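PDB 3MWB: prephenate dehydratase from Arthrobacter aurescens, which probably catalyses the conversion of prephenate to 3-phenylpyruvate, with loss of water and carbon dioxide, in the biosynthesis of L-phenylalanine. Local coordinates for residues V7-L12 and A21-V26; A54-I59 and T182-V187. All blocks are in the same frame, centred on the assembly; numbering follows the deposited sequence.

Interaction 1 of 2, residues V7-L12 and A21-V26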
ATOM      1  N   VAL A   7      38.799   6.211  29.271  1.00 42.22           N
ATOM      2  CA  VAL A   7      37.560   5.564  28.710  1.00 41.28           C
ATOM      3  C   VAL A   7      36.719   4.766  29.734  1.00 38.12           C
ATOM      4  O   VAL A   7      37.220   3.858  30.401  1.00 38.08           O
ATOM      5  CB  VAL A   7      37.878   4.741  27.410  1.00 43.67           C
ATOM      6  CG1 VAL A   7      39.311   4.188  27.436  1.00 46.70           C
ATOM      7  CG2 VAL A   7      36.843   3.632  27.157  1.00 41.63           C
ATOM      8  N   THR A   8      35.434   5.106  29.843  1.00 35.36           N
ATOM      9  CA  THR A   8      34.598   4.586  30.912  1.00 32.54           C
ATOM     10  C   THR A   8      33.332   3.951  30.350  1.00 30.28           C
ATOM     11  O   THR A   8      32.600   4.580  29.609  1.00 29.95           O
ATOM     12  CB  THR A   8      34.190   5.717  31.897  1.00 31.85           C
ATOM     13  OG1 THR A   8      35.358   6.415  32.350  1.00 35.52           O
ATOM     14  CG2 THR A   8      33.448   5.156  33.102  1.00 29.56           C
ATOM     15  N   TYR A   9      33.086   2.707  30.715  1.00 28.90           N
ATOM     16  CA  TYR A   9      31.860   2.043  30.349  1.00 27.92           C
ATOM     17  C   TYR A   9      30.999   1.824  31.562  1.00 26.34           C
ATOM     18  O   TYR A   9      31.509   1.571  32.657  1.00 26.22           O
ATOM     19  CB  TYR A   9      32.167   0.681  29.744  1.00 28.86           C
ATOM     20  CG  TYR A   9      32.870   0.738  28.425  1.00 32.63           C
ATOM     21  CD1 TYR A   9      32.279   1.360  27.326  1.00 34.26           C
ATOM     22  CD2 TYR A   9      34.128   0.155  28.260  1.00 35.21           C
ATOM     23  CE1 TYR A   9      32.926   1.408  26.104  1.00 36.51           C
ATOM     24  CE2 TYR A   9      34.783   0.204  27.036  1.00 38.12           C
ATOM     25  CZ  TYR A   9      34.175   0.828  25.967  1.00 38.86           C
ATOM     26  OH  TYR A   9      34.811   0.868  24.752  1.00 40.63           O
ATOM     27  N   THR A  10      29.691   1.921  31.368  1.00 24.98           N
ATOM     28  CA  THR A  10      28.758   1.375  32.308  1.00 23.88           C
ATOM     29  C   THR A  10      28.099   0.142  31.668  1.00 24.42           C
ATOM     30  O   THR A  10      28.219  -0.085  30.466  1.00 24.95           O
ATOM     31  CB  THR A  10      27.693   2.391  32.749  1.00 23.03           C
ATOM     32  OG1 THR A  10      26.890   2.778  31.627  1.00 22.20           O
ATOM     33  CG2 THR A  10      28.353   3.645  33.370  1.00 23.98           C
ATOM     34  N   PHE A  11      27.427  -0.647  32.490  1.00 24.19           N
ATOM     35  CA  PHE A  11      26.702  -1.824  32.039  1.00 24.79           C
ATOM     36  C   PHE A  11      25.708  -2.203  33.106  1.00 24.82           C
ATOM     37  O   PHE A  11      25.811  -1.752  34.261  1.00 24.70           O
ATOM     38  CB  PHE A  11      27.634  -3.004  31.730  1.00 25.86           C
ATOM     39  CG  PHE A  11      28.412  -3.517  32.915  1.00 25.63           C
ATOM     40  CD1 PHE A  11      29.564  -2.865  33.348  1.00 26.19           C
ATOM     41  CD2 PHE A  11      28.003  -4.665  33.587  1.00 25.80           C
ATOM     42  CE1 PHE A  11      30.283  -3.350  34.418  1.00 27.17           C
ATOM     43  CE2 PHE A  11      28.722  -5.158  34.667  1.00 25.88           C
ATOM     44  CZ  PHE A  11      29.859  -4.503  35.085  1.00 28.27           C
ATOM     45  N   LEU A  12      24.738  -3.025  32.710  1.00 24.55           N
ATOM     46  CA  LEU A  12      23.747  -3.529  33.633  1.00 25.12           C
ATOM     47  C   LEU A  12      24.445  -4.508  34.578  1.00 25.29           C
ATOM     48  O   LEU A  12      24.955  -5.537  34.150  1.00 26.03           O
ATOM     49  CB  LEU A  12      22.600  -4.215  32.878  1.00 24.91           C
ATOM     50  CG  LEU A  12      21.417  -4.725  33.713  1.00 25.82           C
ATOM     51  CD1 LEU A  12      20.705  -3.596  34.468  1.00 24.00           C
ATOM     52  CD2 LEU A  12      20.413  -5.475  32.834  1.00 25.13           C
ATOM     53  N   ALA A  21      30.185 -10.041  30.900  1.00 50.59           N
ATOM     54  CA  ALA A  21      30.878 -10.947  29.973  1.00 51.54           C
ATOM     55  C   ALA A  21      30.866 -10.411  28.545  1.00 48.39           C
ATOM     56  O   ALA A  21      31.859 -10.507  27.844  1.00 48.94           O
ATOM     57  CB  ALA A  21      30.276 -12.361  30.036  1.00 53.32           C
ATOM     58  N   ALA A  22      29.741  -9.819  28.147  1.00 45.89           N
ATOM     59  CA  ALA A  22      29.564  -9.224  26.817  1.00 43.69           C
ATOM     60  C   ALA A  22      30.370  -7.942  26.612  1.00 42.53           C
ATOM     61  O   ALA A  22      30.978  -7.753  25.567  1.00 42.40           O
ATOM     62  CB  ALA A  22      28.087  -8.955  26.564  1.00 42.14           C
ATOM     63  N   LEU A  23      30.345  -7.047  27.596  1.00 42.07           N
ATOM     64  CA  LEU A  23      31.209  -5.867  27.576  1.00 41.96           C
ATOM     65  C   LEU A  23      32.662  -6.283  27.437  1.00 44.17           C
ATOM     66  O   LEU A  23      33.437  -5.652  26.716  1.00 43.71           O
ATOM     67  CB  LEU A  23      31.044  -5.061  28.873  1.00 41.86           C
ATOM     68  CG  LEU A  23      31.844  -3.760  29.006  1.00 41.47           C
ATOM     69  CD1 LEU A  23      31.684  -2.854  27.761  1.00 38.52           C
ATOM     70  CD2 LEU A  23      31.428  -3.025  30.280  1.00 42.48           C
HETATM   71  N   MSE A  24      33.012  -7.360  28.132  1.00 47.42           N
HETATM   72  CA  MSE A  24      34.388  -7.871  28.177  0.50 50.89           C
HETATM   73  C   MSE A  24      34.941  -8.250  26.806  1.00 51.24           C
HETATM   74  O   MSE A  24      36.164  -8.313  26.617  1.00 52.96           O
HETATM   75  CB  MSE A  24      34.484  -9.067  29.130  0.50 54.14           C
HETATM   76  CG  MSE A  24      34.597  -8.674  30.590  0.50 57.33           C
HETATM   77 SE   MSE A  24      36.115  -7.491  30.861  0.50 63.47          SE
HETATM   78  CE  MSE A  24      35.714  -6.218  29.465  0.50 57.36           C
ATOM     79  N   GLN A  25      34.037  -8.496  25.847  1.00 49.96           N
ATOM     80  CA  GLN A  25      34.401  -8.901  24.476  0.50 50.63           C
ATOM     81  C   GLN A  25      34.678  -7.711  23.546  1.00 49.66           C
ATOM     82  O   GLN A  25      35.256  -7.875  22.477  1.00 50.43           O
ATOM     83  CB  GLN A  25      33.329  -9.827  23.854  0.50 50.15           C
ATOM     84  CG  GLN A  25      32.248  -9.119  23.008  0.50 46.88           C
ATOM     85  CD  GLN A  25      31.457 -10.064  22.110  0.50 46.18           C
ATOM     86  OE1 GLN A  25      31.127 -11.181  22.494  0.50 46.02           O
ATOM     87  NE2 GLN A  25      31.134  -9.601  20.911  0.50 45.52           N
ATOM     88  N   VAL A  26      34.247  -6.512  23.947  1.00 47.83           N
ATOM     89  CA  VAL A  26      34.476  -5.295  23.138  1.00 47.62           C
ATOM     90  C   VAL A  26      35.951  -4.909  23.185  1.00 49.64           C
ATOM     91  O   VAL A  26      36.526  -4.862  24.268  1.00 50.76           O
ATOM     92  CB  VAL A  26      33.637  -4.101  23.647  1.00 45.62           C
ATOM     93  CG1 VAL A  26      33.754  -2.906  22.700  1.00 45.60           C
ATOM     94  CG2 VAL A  26      32.183  -4.514  23.827  1.00 43.44           C
TER
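Leu23 packs its two methyls against Tyr9 and Phe11. The contact belongs to a beta-alpha-beta unit made of strand 8-12, helix 18-23 and strand 33-37. It holds the helix against one face of the sheet. Every second strand residue takes part: Tyr9 and Phe11 point toward the helix, and Thr10 between them points away, where its OG1 is hydrogen-bonded to the backbone oxygen of Ala43. The tight part is around Leu23. Its CG is anti to the backbone N (chi1 -178°), and the two methyls branch from it toward the strand. Leu23 CD1 lies over one face of the Tyr9 ring, 4.1 Å from the ring centroid, in a CH-pi contact. It is offset toward the rim, nearest to Tyr9 CG. The other methyl, Leu23 CD2, sits between Phe11 CD1 at 3.6 Å, obliquely to the ring, and Tyr9 CB at 3.8 Å. The side chains of Leu23 and Phe11 cross at about a right angle. No hydrogen bond joins the two segments. Past Leu23 the packing becomes loose. A type I turn from Leu23 to Val26 follows, closed by Val26 N to Leu23 O at 3.0 Å. Its third residue, Gln25, is exposed to solvent, and Tyr9 is only partly buried. Val26 points back toward the strand, but its CG1 comes no nearer to Tyr9 OH than 4.4 Å.

Interaction 2 of 2, residues A54-I59 and T182-V187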
ATOM      1  N   ALA A  54      30.210   5.083  27.161  1.00 22.83           N
ATOM      2  CA  ALA A  54      29.218   4.232  26.527  1.00 21.04           C
ATOM      3  C   ALA A  54      28.637   3.292  27.565  1.00 21.00           C
ATOM      4  O   ALA A  54      29.272   3.021  28.589  1.00 21.98           O
ATOM      5  CB  ALA A  54      29.851   3.456  25.387  1.00 23.57           C
ATOM      6  N   ALA A  55      27.436   2.786  27.297  1.00 19.11           N
ATOM      7  CA  ALA A  55      26.768   1.881  28.212  1.00 18.52           C
ATOM      8  C   ALA A  55      26.414   0.601  27.463  1.00 19.07           C
ATOM      9  O   ALA A  55      25.878   0.672  26.367  1.00 18.62           O
ATOM     10  CB  ALA A  55      25.505   2.528  28.751  1.00 16.58           C
HETATM   11  N   MSE A  56      26.724  -0.552  28.054  1.00 20.39           N
HETATM   12  CA  MSE A  56      26.439  -1.844  27.454  1.00 21.78           C
HETATM   13  C   MSE A  56      25.166  -2.432  28.064  1.00 21.08           C
HETATM   14  O   MSE A  56      25.136  -2.785  29.250  1.00 20.56           O
HETATM   15  CB  MSE A  56      27.609  -2.809  27.647  1.00 25.02           C
HETATM   16  CG  MSE A  56      27.436  -4.148  26.910  1.00 30.15           C
HETATM   17 SE   MSE A  56      27.481  -3.959  24.933  1.00 38.23          SE
HETATM   18  CE  MSE A  56      29.384  -3.759  24.563  1.00 40.65           C
ATOM     19  N   VAL A  57      24.125  -2.539  27.241  1.00 21.17           N
ATOM     20  CA  VAL A  57      22.822  -2.967  27.726  1.00 21.71           C
ATOM     21  C   VAL A  57      22.222  -4.025  26.815  1.00 24.76           C
ATOM     22  O   VAL A  57      22.470  -4.003  25.606  1.00 25.99           O
ATOM     23  CB  VAL A  57      21.858  -1.759  27.905  1.00 19.97           C
ATOM     24  CG1 VAL A  57      22.391  -0.795  28.984  1.00 20.61           C
ATOM     25  CG2 VAL A  57      21.633  -1.006  26.575  1.00 19.73           C
ATOM     26  N   PRO A  58      21.427  -4.957  27.382  1.00 21.80           N
ATOM     27  CA  PRO A  58      20.851  -6.011  26.550  1.00 22.37           C
ATOM     28  C   PRO A  58      19.653  -5.490  25.768  1.00 23.00           C
ATOM     29  O   PRO A  58      18.953  -4.580  26.231  1.00 22.42           O
ATOM     30  CB  PRO A  58      20.391  -7.047  27.573  1.00 22.60           C
ATOM     31  CG  PRO A  58      20.016  -6.244  28.788  1.00 21.91           C
ATOM     32  CD  PRO A  58      20.900  -4.997  28.769  1.00 21.68           C
ATOM     33  N   ILE A  59      19.407  -6.074  24.599  1.00 24.15           N
ATOM     34  CA  ILE A  59      18.256  -5.672  23.790  1.00 24.18           C
ATOM     35  C   ILE A  59      17.426  -6.841  23.280  1.00 25.84           C
ATOM     36  O   ILE A  59      16.310  -6.632  22.814  1.00 26.61           O
ATOM     37  CB  ILE A  59      18.645  -4.723  22.612  1.00 24.87           C
ATOM     38  CG1 ILE A  59      17.366  -4.045  22.064  1.00 26.44           C
ATOM     39  CG2 ILE A  59      19.462  -5.490  21.548  1.00 24.22           C
ATOM     40  CD1 ILE A  59      17.533  -2.859  21.123  1.00 27.75           C
ATOM     41  N   THR A 182      22.482 -13.716  23.394  1.00 26.99           N
ATOM     42  CA  THR A 182      21.907 -12.448  23.814  1.00 26.44           C
ATOM     43  C   THR A 182      22.422 -11.342  22.902  1.00 25.87           C
ATOM     44  O   THR A 182      23.611 -11.295  22.567  1.00 26.20           O
ATOM     45  CB  THR A 182      22.263 -12.134  25.291  1.00 25.67           C
ATOM     46  OG1 THR A 182      21.787 -13.197  26.122  1.00 25.22           O
ATOM     47  CG2 THR A 182      21.625 -10.789  25.762  1.00 25.01           C
ATOM     48  N   ARG A 183      21.522 -10.471  22.478  1.00 25.20           N
ATOM     49  CA  ARG A 183      21.915  -9.319  21.712  1.00 24.17           C
ATOM     50  C   ARG A 183      22.058  -8.148  22.673  1.00 23.47           C
ATOM     51  O   ARG A 183      21.167  -7.886  23.494  1.00 22.65           O
ATOM     52  CB  ARG A 183      20.893  -9.026  20.630  1.00 25.29           C
ATOM     53  CG  ARG A 183      21.428  -8.159  19.500  1.00 26.82           C
ATOM     54  CD  ARG A 183      20.389  -7.939  18.415  1.00 28.94           C
ATOM     55  NE  ARG A 183      20.727  -6.679  17.789  1.00 32.33           N
ATOM     56  CZ  ARG A 183      19.980  -5.586  17.790  1.00 28.62           C
ATOM     57  NH1 ARG A 183      18.757  -5.574  18.292  1.00 29.79           N
ATOM     58  NH2 ARG A 183      20.454  -4.518  17.213  1.00 31.84           N
ATOM     59  N   PHE A 184      23.209  -7.494  22.597  1.00 22.52           N
ATOM     60  CA  PHE A 184      23.493  -6.305  23.384  1.00 21.96           C
ATOM     61  C   PHE A 184      23.733  -5.114  22.455  1.00 21.70           C
ATOM     62  O   PHE A 184      24.091  -5.294  21.289  1.00 22.42           O
ATOM     63  CB  PHE A 184      24.763  -6.512  24.237  1.00 21.57           C
ATOM     64  CG  PHE A 184      24.657  -7.619  25.258  1.00 21.76           C
ATOM     65  CD1 PHE A 184      24.981  -8.946  24.911  1.00 23.08           C
ATOM     66  CD2 PHE A 184      24.286  -7.337  26.572  1.00 20.34           C
ATOM     67  CE1 PHE A 184      24.912  -9.977  25.855  1.00 23.39           C
ATOM     68  CE2 PHE A 184      24.202  -8.348  27.533  1.00 23.13           C
ATOM     69  CZ  PHE A 184      24.526  -9.682  27.175  1.00 24.14           C
ATOM     70  N   ILE A 185      23.577  -3.906  22.991  1.00 21.13           N
ATOM     71  CA  ILE A 185      23.944  -2.692  22.273  1.00 21.71           C
ATOM     72  C   ILE A 185      24.829  -1.817  23.150  1.00 21.71           C
ATOM     73  O   ILE A 185      24.689  -1.781  24.375  1.00 22.60           O
ATOM     74  CB  ILE A 185      22.703  -1.889  21.730  1.00 21.43           C
ATOM     75  CG1 ILE A 185      21.677  -1.642  22.847  1.00 21.29           C
ATOM     76  CG2 ILE A 185      22.097  -2.599  20.525  1.00 22.48           C
ATOM     77  CD1 ILE A 185      20.551  -0.682  22.490  1.00 21.71           C
ATOM     78  N   LEU A 186      25.774  -1.146  22.517  1.00 21.67           N
ATOM     79  CA  LEU A 186      26.655  -0.208  23.211  1.00 21.77           C
ATOM     80  C   LEU A 186      26.226   1.191  22.794  1.00 21.32           C
ATOM     81  O   LEU A 186      26.239   1.524  21.627  1.00 22.22           O
ATOM     82  CB  LEU A 186      28.117  -0.449  22.813  1.00 21.42           C
ATOM     83  CG  LEU A 186      29.240   0.279  23.563  1.00 22.51           C
ATOM     84  CD1 LEU A 186      29.332  -0.163  25.035  1.00 21.57           C
ATOM     85  CD2 LEU A 186      30.580   0.022  22.849  1.00 21.15           C
ATOM     86  N   VAL A 187      25.837   1.999  23.762  1.00 20.92           N
ATOM     87  CA  VAL A 187      25.164   3.246  23.472  1.00 21.76           C
ATOM     88  C   VAL A 187      25.962   4.455  23.965  1.00 21.95           C
ATOM     89  O   VAL A 187      26.366   4.481  25.107  1.00 21.78           O
ATOM     90  CB  VAL A 187      23.769   3.232  24.118  1.00 22.09           C
ATOM     91  CG1 VAL A 187      23.028   4.491  23.770  1.00 23.29           C
ATOM     92  CG2 VAL A 187      22.983   1.987  23.633  1.00 22.43           C
TER
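Val57 O is gripped by two groups of the facing strand. Ile185 N donates to Val57 O at 2.8 Å, with an N-H...O angle of 170°, and the CA-H of Phe184 adds a weaker contact. Ile185 O is used in the same way, by Val57 N and the CA-H of Met56. Ala55 and Val187 form the next hydrogen-bonded pair, with donors tilted from the carbonyl planes. At the other end Ile59 N donates to Arg183 O. On one face of the sheet, Met56, a selenomethionine, turns back on itself at chi2 (67°). Met56 CE meets Leu186 CD1 at 3.6 Å, and Met56 SE lies 3.8 Å from Phe184 CB. On the opposite face, Val57 CG2 packs on Ile185 CG1 at 3.8 Å. The Ile59 and Arg183 side chains run alongside each other in one direction. Ile59 CG2 sits over one face of the guanidinium, 3.3 Å from Arg183 NH1. Arg183 NE makes a salt bridge to Glu85. An alanine in place of Arg183 would probably leave Glu85 without this mate and open a gap beside Ile59 CG2. All twelve residues are buried. Strand 54-60, parallel to 8-12 on one side, pairs antiparallel with strand 181-188 on the other. This pairing with a strand that returns after the second sheet is characteristic of the type II periplasmic binding protein-like fold.

From the N terminus, the chain runs through strand 8-12 and turns back in helix 18-23, so interaction 1 closes a short loop of eight intervening residues. Strand 33-37 and helix 40-48 follow. Only then does interaction 2 open, at 54-59. It closes after 122 intervening residues, once the chain has built the second five-stranded sheet. The two contacts are in series and neither nest nor cross. They meet in the first sheet, where strands 8-12 and 54-60 are parallel neighbours. There Thr10 O and Met56 N are 2.9 Å apart, a probable hydrogen bond. Together they tie the first helix, the sheet centre and the returning strand into one lobe.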